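Local coordinates for protein glutamate--tRNA ligase (Methanothermobacter thermautotrophicus, PDB 3AII) that probably activates glutamate with ATP and attaches it to the acceptor end of tRNA in a two-step reaction, as a class I aminoacyl-tRNA synthetase, at residues A153-E156 with E161-E164; S345-D348 with G353-R356; M372-V377 with W386-G391; V528-L531 with G535-R538. All blocks are in the same frame, centred on the assembly; numbering follows the deposited sequence.

How the interactions relate
Interactions 1, 2 and 3 belong to the catalytic domain, interaction 4 to the anticodon-binding part. Interaction 4 is the buried contact: it pairs strands 528-531 and 535-541 through four backbone hydrogen bonds. Interactions 1 and 2 are partly buried, one resting on leucine-tryptophan packing, the other on a threonine hydroxyl bound to a backbone carbonyl. These two touch directly, since Asp154 of helix 147-158 forms a salt bridge with Arg356 of helix 355-360. Interaction 3 sits at the surface, where one lysine-glutamate pair spans two helices; helices 355-360 and 365-375 follow each other in the chain, and the nearest atoms of interactions 2 and 3 are about 4 Å apart without touching.

Interaction 1. Residues A153-E156 with E161-E164; sequences ADLE and EWDE. With EDO (1,2-ethanediol), chain C.
Apolar packing between Leu155 and Trp162 carries this contact, and no hydrogen bond runs between the two segments. Leu155 reaches the indole from helix 147-158, its CB 3.6 Å from Trp162 CZ3. The CD1 methyl stands over one face of the ring: it lies 4.2 Å from the centroid of the Trp162 six-membered ring and 12° off the normal, a CH-pi contact displaced toward the rim. Trp162 holds CG between its backbone N and carbonyl carbon (chi1 64°), which carries the benzo end of the indole back to the helix, while NE1 is bonded to Thr165. Glu156 adds a lighter touch, CG approaching Trp162 CH2 obliquely at 4.3 Å.

Polar chemistry belongs to Asp154, one residue away along the helix. Its OD1 accepts a hydrogen bond of 2.7 Å from O1 of a bound 1,2-ethanediol, probably from the crystallisation liquor, and also forms a salt bridge with Arg356, while OD2 takes the backbone N of Leu109 in the predicted HIGH region. Replacing Asp154 by alanine would probably leave the Arg356 guanidinium without its countercharge and the Leu109 amide without this acceptor.

Trp162 also packs on Leu131 and Leu133. Backbone bonds Asp163-Leu131 and Glu164-Leu133 advance in the same direction along both chains, consistent with parallel strands 130-135 and 164-167 joined through helix 147-158 as a beta-alpha-beta crossover, as in the Rossmann-type catalytic domain of class I synthetases.

Interaction 2. Residues S345-D348 with G353-R356; sequences SGWD and GTLR
Thr354 turns its hydroxyl into the position between backbone N and carbonyl carbon (chi1 57°), so that OG1 faces the Trp347 carbonyl and CG2 the indole of the same residue. Trp347, with CG beside its own N (chi1 -76°), directs its ring past that methyl. The hydroxyl donates to the carbonyl over 2.6 Å between Thr354 OG1 and Trp347 O. With a C=O...OG1 angle of 167°, the oxygen is met almost head-on. The same OG1 accepts the backbone N of Ala357, so one small hydroxyl is gripped by two bonds.

Packing flanks this bond. Thr354 CG2 approaches Trp347 CE3 obliquely at 3.9 Å. Further along, Asp348 CB lies 4.2 Å from Arg356 CB and 3.9 Å from Arg356 O. The arginine chain leaves the contact in extended form toward Asp154, and Trp347 NE1 is bonded to Glu146. A valine in place of Thr354 is likely to leave both the Trp347 carbonyl and the Ala357 amide without their shared partner, loosening the loop's hold on the helix start.

Thr354 occupies the N-cap of helix 355-360, and its bond to the amide three residues on is the classic threonine N-cap. Here the capping hydroxyl also ties the helix start to the preceding loop, beside helix 147-158 of the catalytic domain.

Interaction 3. Residues M372-V377 with W386-G391; sequences MVEIGV and WKKIYG
Glu374 and Lys388 bridge two helices, 365-375 and 386-397, that follow one another in a helix-loop-helix in the catalytic domain. Their side chains approach from opposite directions, and both are exposed. The total area buried between the two segments is 72 Å², which marks a thin surface contact.

The close packing lies on the inner side. There Ile389 rests on Ile368 and Leu371 of helix 365-375, and Met372 packs against Ile118 of helix 111-126 and Leu323. Between the two segments, however, the apolar chains do not meet: the side chain of Ile389 comes no nearer than 6.3 Å to any atom of 372-377. Helix 365-375 ends just beyond Glu374. Gly376 N still bonds to Met372 O at 3.0 Å, but Gly376 itself has turned to positive phi (63°), and its carbonyl is bonded to Arg115.

On the solvent side the contact rests on one pair of charges. Glu374 starts with CG wedged between N and carbonyl carbon (chi1 81°) and is then extended, while Lys388 bends at chi2 (51°) and brings its amine back toward the glutamate. The resulting salt bridge measures 2.8 Å between Glu374 OE2 and Lys388 NZ, with a weak hydrogen bond inside it. That single carboxylate oxygen makes the whole close contact between the two segments. Glu374 OE2 lies almost as near Lys388 CE, at 2.9 Å, as NZ, a side-on approach that agrees with the weak hydrogen bond; so short a distance to a carbon leaves the exact placing of the amine doubtful.

Interaction 4. Residues V528-L531 with G535-R538; sequences VVQL and GFAR
Gln530 lies against the ring of Phe536 along its whole length, both residues being a non-hydrogen-bonded pair of adjacent antiparallel strands. The chain is extended, with CG anti to the backbone N (chi1 -179°). Gln530 CB touches the ring margin, 3.6 Å from Phe536 CE1. The next carbon, Gln530 CG, stands over one face, 4.2 Å from the Phe536 ring centroid and 22° off the normal, a CH-pi contact. At the amide, Gln530 CD is 3.7 Å from Phe536 CZ, while OE1 and NE2 reach the same CZ at 3.8 and 3.9 Å. Amide and ring planes differ by 25°, so the carboxamide stacks on the ring.

The two strands form a beta hairpin in the anticodon-binding region, whose family is built on beta barrels. Strand 535-541 continues the sheet to strand 546-552, and Gln530 bonds through its backbone to Arg402 and Tyr404 on the other flank. Val529 and Ala537 exchange two backbone bonds, Val529 N to Ala537 O being 2.9 Å long and nearly straight; Leu531 and Gly535 exchange two more, with Leu531 N to Gly535 O at 2.8 Å. At its backbone angles Gly535 could hardly carry a CB, which would collide with the preceding carbonyl. On the sheet face away from Phe536, Leu531 CD1 meets Ala537 CB at 4.2 Å. Val528 and Arg538 close the other end, the arginine head bridging Asp526 and Asp540.

Interaction 1. Residues A153-E156 with E161-E164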
# COMPACT_ATOMS: atom_id res chain seq x y z
N ALA A 153 -7.89 -6.88 -6.82
CA ALA A 153 -6.69 -7.10 -7.61
C ALA A 153 -5.43 -6.93 -6.74
O ALA A 153 -4.46 -7.70 -6.86
CB ALA A 153 -6.66 -6.16 -8.81
N ASP A 154 -5.45 -5.92 -5.87
CA ASP A 154 -4.32 -5.65 -4.98
C ASP A 154 -4.14 -6.80 -4.00
O ASP A 154 -3.01 -7.19 -3.68
CB ASP A 154 -4.51 -4.35 -4.19
CG ASP A 154 -4.41 -3.09 -5.06
OD1 ASP A 154 -4.09 -3.15 -6.27
OD2 ASP A 154 -4.70 -2.00 -4.52
N LEU A 155 -5.25 -7.33 -3.48
CA LEU A 155 -5.21 -8.47 -2.58
C LEU A 155 -4.61 -9.70 -3.26
O LEU A 155 -3.83 -10.44 -2.66
CB LEU A 155 -6.62 -8.80 -2.08
CG LEU A 155 -7.13 -7.84 -1.03
CD1 LEU A 155 -8.58 -8.15 -0.66
CD2 LEU A 155 -6.23 -7.92 0.20
N GLU A 156 -5.01 -9.93 -4.51
CA GLU A 156 -4.47 -11.05 -5.28
C GLU A 156 -2.96 -10.87 -5.41
O GLU A 156 -2.19 -11.81 -5.23
CB GLU A 156 -5.13 -11.15 -6.67
CG GLU A 156 -6.60 -11.61 -6.64
CD GLU A 156 -7.29 -11.43 -7.98
OE1 GLU A 156 -6.73 -10.73 -8.85
OE2 GLU A 156 -8.40 -11.97 -8.17
N GLU A 161 -5.80 -14.93 -0.10
CA GLU A 161 -6.98 -15.66 -0.54
C GLU A 161 -8.11 -15.39 0.45
O GLU A 161 -7.87 -15.22 1.64
CB GLU A 161 -6.71 -17.16 -0.56
CG GLU A 161 -5.67 -17.60 -1.58
CD GLU A 161 -5.57 -19.13 -1.67
OE1 GLU A 161 -5.85 -19.82 -0.67
OE2 GLU A 161 -5.19 -19.63 -2.74
N TRP A 162 -9.34 -15.36 -0.04
CA TRP A 162 -10.46 -15.18 0.87
C TRP A 162 -11.68 -15.98 0.42
O TRP A 162 -11.62 -16.64 -0.63
CB TRP A 162 -10.77 -13.69 1.07
CG TRP A 162 -11.24 -12.92 -0.14
CD1 TRP A 162 -12.53 -12.51 -0.39
CD2 TRP A 162 -10.44 -12.38 -1.20
NE1 TRP A 162 -12.57 -11.78 -1.56
CE2 TRP A 162 -11.30 -11.69 -2.07
CE3 TRP A 162 -9.07 -12.45 -1.52
CZ2 TRP A 162 -10.85 -11.05 -3.23
CZ3 TRP A 162 -8.61 -11.80 -2.67
CH2 TRP A 162 -9.51 -11.12 -3.52
N ASP A 163 -12.75 -15.96 1.21
CA ASP A 163 -13.84 -16.92 1.05
C ASP A 163 -15.19 -16.31 0.69
O ASP A 163 -16.08 -17.02 0.20
CB ASP A 163 -14.00 -17.76 2.33
CG ASP A 163 -12.76 -18.53 2.66
OD1 ASP A 163 -12.56 -19.63 2.09
OD2 ASP A 163 -11.94 -18.02 3.45
N GLU A 164 -15.36 -15.02 0.96
CA GLU A 164 -16.63 -14.34 0.68
C GLU A 164 -16.32 -12.89 0.45
O GLU A 164 -15.40 -12.33 1.07
CB GLU A 164 -17.57 -14.41 1.88
CG GLU A 164 -18.29 -15.70 2.03
CD GLU A 164 -19.50 -15.64 2.97
OE1 GLU A 164 -19.94 -14.55 3.44
OE2 GLU A 164 -20.02 -16.72 3.22
C1 EDO C . -1.14 -4.12 -7.00
O1 EDO C . -2.32 -4.45 -7.76
C2 EDO C . 0.09 -4.51 -7.80
O2 EDO C . 0.12 -3.75 -9.02

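Interaction 2. Residues S345-D348 with G353-R356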
# COMPACT_ATOMS: atom_id res chain seq x y z
N SER A 345 0.81 10.97 -11.84
CA SER A 345 0.47 10.42 -13.15
C SER A 345 -0.66 9.41 -13.04
O SER A 345 -1.32 9.08 -14.04
CB SER A 345 1.70 9.75 -13.77
OG SER A 345 2.29 8.83 -12.87
N GLY A 346 -0.89 8.92 -11.83
CA GLY A 346 -1.87 7.88 -11.60
C GLY A 346 -1.62 7.23 -10.25
O GLY A 346 -0.78 7.68 -9.47
N TRP A 347 -2.37 6.16 -9.97
CA TRP A 347 -2.24 5.49 -8.69
C TRP A 347 -0.89 4.79 -8.56
O TRP A 347 -0.47 4.44 -7.45
CB TRP A 347 -3.38 4.49 -8.52
CG TRP A 347 -4.70 5.15 -8.18
CD1 TRP A 347 -5.80 5.21 -8.97
CD2 TRP A 347 -5.02 5.84 -6.97
NE1 TRP A 347 -6.81 5.89 -8.32
CE2 TRP A 347 -6.35 6.28 -7.08
CE3 TRP A 347 -4.32 6.10 -5.79
CZ2 TRP A 347 -6.99 6.99 -6.07
CZ3 TRP A 347 -4.95 6.81 -4.78
CH2 TRP A 347 -6.28 7.24 -4.93
N ASP A 348 -0.22 4.60 -9.69
CA ASP A 348 1.11 3.97 -9.68
C ASP A 348 2.26 4.98 -9.84
O ASP A 348 3.37 4.63 -10.26
CB ASP A 348 1.19 2.85 -10.71
CG ASP A 348 0.93 3.33 -12.12
OD1 ASP A 348 0.61 4.52 -12.30
OD2 ASP A 348 1.06 2.52 -13.06
N GLY A 353 2.51 5.79 -1.88
CA GLY A 353 2.73 4.59 -1.10
C GLY A 353 1.74 3.48 -1.39
O GLY A 353 1.53 2.59 -0.58
N THR A 354 1.10 3.54 -2.56
CA THR A 354 0.16 2.48 -2.94
C THR A 354 0.90 1.19 -3.24
O THR A 354 2.08 1.21 -3.62
CB THR A 354 -0.67 2.86 -4.18
OG1 THR A 354 0.21 3.15 -5.26
CG2 THR A 354 -1.53 4.10 -3.90
N LEU A 355 0.22 0.06 -3.09
CA LEU A 355 0.80 -1.21 -3.54
C LEU A 355 1.11 -1.14 -5.04
O LEU A 355 2.11 -1.70 -5.50
CB LEU A 355 -0.14 -2.37 -3.22
CG LEU A 355 -0.44 -2.51 -1.72
CD1 LEU A 355 -1.29 -3.77 -1.48
CD2 LEU A 355 0.84 -2.56 -0.90
N ARG A 356 0.26 -0.47 -5.80
CA ARG A 356 0.50 -0.33 -7.24
C ARG A 356 1.80 0.41 -7.56
O ARG A 356 2.57 -0.03 -8.42
CB ARG A 356 -0.70 0.33 -7.93
CG ARG A 356 -1.88 -0.63 -8.02
CD ARG A 356 -3.27 0.03 -8.05
NE ARG A 356 -4.24 -1.06 -8.05
CZ ARG A 356 -4.88 -1.50 -9.12
NH1 ARG A 356 -4.70 -0.91 -10.30
NH2 ARG A 356 -5.70 -2.53 -9.01

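Interaction 3. Residues M372-V377 with W386-G391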
# COMPACT_ATOMS: atom_id res chain seq x y z
N MET A 372 5.38 -7.66 7.45
CA MET A 372 4.20 -7.66 8.31
C MET A 372 4.14 -8.84 9.26
O MET A 372 3.68 -8.71 10.40
CB MET A 372 2.91 -7.57 7.49
CG MET A 372 2.85 -6.32 6.62
SD MET A 372 3.24 -4.83 7.54
CE MET A 372 2.86 -3.57 6.33
N VAL A 373 4.58 -10.00 8.79
CA VAL A 373 4.59 -11.20 9.63
C VAL A 373 5.58 -11.05 10.78
O VAL A 373 5.26 -11.39 11.92
CB VAL A 373 4.92 -12.46 8.81
CG1 VAL A 373 5.26 -13.62 9.74
CG2 VAL A 373 3.74 -12.82 7.90
N GLU A 374 6.78 -10.56 10.48
CA GLU A 374 7.81 -10.45 11.51
C GLU A 374 7.49 -9.36 12.54
O GLU A 374 7.90 -9.46 13.69
CB GLU A 374 9.21 -10.29 10.90
CG GLU A 374 9.59 -8.89 10.45
CD GLU A 374 10.95 -8.85 9.75
OE1 GLU A 374 11.53 -9.93 9.49
OE2 GLU A 374 11.44 -7.74 9.45
N ILE A 375 6.77 -8.33 12.12
CA ILE A 375 6.26 -7.33 13.07
C ILE A 375 5.12 -7.90 13.92
O ILE A 375 5.00 -7.59 15.10
CB ILE A 375 5.79 -6.05 12.35
CG1 ILE A 375 6.98 -5.30 11.76
CG2 ILE A 375 5.02 -5.15 13.32
CD1 ILE A 375 6.60 -4.10 10.93
N GLY A 376 4.29 -8.75 13.31
CA GLY A 376 3.21 -9.42 14.02
C GLY A 376 2.16 -8.49 14.61
O GLY A 376 2.03 -7.34 14.20
N VAL A 377 1.40 -9.01 15.58
CA VAL A 377 0.33 -8.24 16.21
C VAL A 377 0.81 -7.50 17.46
O VAL A 377 0.09 -7.37 18.45
CB VAL A 377 -0.89 -9.13 16.55
CG1 VAL A 377 -1.53 -9.64 15.27
CG2 VAL A 377 -0.47 -10.29 17.43
N TRP A 386 11.09 2.79 5.07
CA TRP A 386 11.15 2.20 3.74
C TRP A 386 12.43 1.39 3.59
O TRP A 386 12.45 0.37 2.89
CB TRP A 386 11.01 3.26 2.65
CG TRP A 386 9.60 3.71 2.49
CD1 TRP A 386 9.07 4.90 2.90
CD2 TRP A 386 8.52 2.96 1.92
NE1 TRP A 386 7.73 4.95 2.60
CE2 TRP A 386 7.37 3.77 2.00
CE3 TRP A 386 8.42 1.69 1.35
CZ2 TRP A 386 6.13 3.34 1.53
CZ3 TRP A 386 7.19 1.27 0.87
CH2 TRP A 386 6.06 2.09 0.97
N LYS A 387 13.50 1.81 4.26
CA LYS A 387 14.76 1.07 4.22
C LYS A 387 14.58 -0.35 4.74
O LYS A 387 15.26 -1.27 4.31
CB LYS A 387 15.86 1.81 4.98
CG LYS A 387 16.39 3.02 4.21
CD LYS A 387 17.37 3.86 5.01
CE LYS A 387 17.85 5.04 4.18
NZ LYS A 387 18.69 6.01 4.94
N LYS A 388 13.66 -0.52 5.68
CA LYS A 388 13.34 -1.84 6.19
C LYS A 388 12.72 -2.70 5.08
O LYS A 388 13.04 -3.88 4.94
CB LYS A 388 12.39 -1.72 7.38
CG LYS A 388 12.00 -3.05 7.99
CD LYS A 388 13.21 -3.90 8.30
CE LYS A 388 12.78 -5.20 8.95
NZ LYS A 388 13.78 -6.28 8.74
N ILE A 389 11.83 -2.11 4.30
CA ILE A 389 11.19 -2.85 3.23
C ILE A 389 12.23 -3.13 2.14
O ILE A 389 12.27 -4.23 1.57
CB ILE A 389 10.00 -2.07 2.65
CG1 ILE A 389 8.87 -1.98 3.68
CG2 ILE A 389 9.49 -2.72 1.36
CD1 ILE A 389 7.74 -1.07 3.25
N TYR A 390 13.08 -2.15 1.87
CA TYR A 390 14.09 -2.30 0.83
C TYR A 390 15.07 -3.42 1.19
O TYR A 390 15.51 -4.18 0.32
CB TYR A 390 14.86 -1.00 0.60
CG TYR A 390 14.01 0.16 0.12
CD1 TYR A 390 12.81 -0.05 -0.53
CD2 TYR A 390 14.44 1.47 0.30
CE1 TYR A 390 12.04 1.00 -0.98
CE2 TYR A 390 13.68 2.54 -0.15
CZ TYR A 390 12.48 2.30 -0.79
OH TYR A 390 11.72 3.34 -1.24
N GLY A 391 15.41 -3.51 2.47
CA GLY A 391 16.30 -4.55 2.94
C GLY A 391 15.78 -5.94 2.66
O GLY A 391 16.52 -6.83 2.23

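Interaction 4. Residues V528-L531 with G535-R538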
# COMPACT_ATOMS: atom_id res chain seq x y z
N VAL A 528 12.95 -7.43 -13.52
CA VAL A 528 13.57 -6.58 -12.50
C VAL A 528 15.04 -6.88 -12.46
O VAL A 528 15.43 -8.03 -12.32
CB VAL A 528 12.94 -6.83 -11.12
CG1 VAL A 528 13.60 -5.94 -10.08
CG2 VAL A 528 11.42 -6.57 -11.18
N VAL A 529 15.87 -5.85 -12.62
CA VAL A 529 17.29 -6.05 -12.83
C VAL A 529 18.08 -5.27 -11.81
O VAL A 529 17.54 -4.43 -11.07
CB VAL A 529 17.70 -5.58 -14.24
CG1 VAL A 529 16.92 -6.35 -15.29
CG2 VAL A 529 17.48 -4.07 -14.39
N GLN A 530 19.37 -5.58 -11.74
CA GLN A 530 20.31 -4.79 -10.97
C GLN A 530 21.15 -3.95 -11.93
O GLN A 530 21.92 -4.48 -12.75
CB GLN A 530 21.22 -5.69 -10.13
CG GLN A 530 22.19 -4.89 -9.29
CD GLN A 530 22.94 -5.72 -8.27
OE1 GLN A 530 22.91 -6.95 -8.29
NE2 GLN A 530 23.62 -5.04 -7.35
N LEU A 531 20.96 -2.64 -11.87
CA LEU A 531 21.82 -1.71 -12.58
C LEU A 531 23.02 -1.50 -11.67
O LEU A 531 22.94 -0.84 -10.63
CB LEU A 531 21.06 -0.40 -12.81
CG LEU A 531 19.76 -0.59 -13.60
CD1 LEU A 531 19.05 0.74 -13.83
CD2 LEU A 531 20.03 -1.29 -14.95
N GLY A 535 21.40 0.77 -8.80
CA GLY A 535 20.30 0.26 -8.00
C GLY A 535 19.50 -0.81 -8.71
O GLY A 535 19.72 -1.08 -9.89
N PHE A 536 18.56 -1.42 -8.00
CA PHE A 536 17.63 -2.37 -8.61
C PHE A 536 16.49 -1.59 -9.23
O PHE A 536 16.10 -0.54 -8.71
CB PHE A 536 17.09 -3.34 -7.57
CG PHE A 536 18.14 -4.26 -7.02
CD1 PHE A 536 18.38 -5.48 -7.60
CD2 PHE A 536 18.89 -3.89 -5.92
CE1 PHE A 536 19.34 -6.33 -7.09
CE2 PHE A 536 19.86 -4.73 -5.41
CZ PHE A 536 20.09 -5.96 -6.00
N ALA A 537 15.95 -2.08 -10.34
CA ALA A 537 14.87 -1.37 -11.03
C ALA A 537 14.06 -2.31 -11.90
O ALA A 537 14.58 -3.29 -12.42
CB ALA A 537 15.45 -0.23 -11.90
N ARG A 538 12.78 -1.98 -12.08
CA ARG A 538 11.91 -2.79 -12.92
C ARG A 538 11.77 -2.12 -14.29
O ARG A 538 11.56 -0.91 -14.37
CB ARG A 538 10.54 -2.93 -12.26
CG ARG A 538 9.51 -3.61 -13.15
CD ARG A 538 8.12 -3.71 -12.45
NE ARG A 538 7.11 -3.90 -13.50
CZ ARG A 538 6.62 -2.91 -14.23
NH1 ARG A 538 5.76 -3.17 -15.20
NH2 ARG A 538 6.99 -1.65 -14.01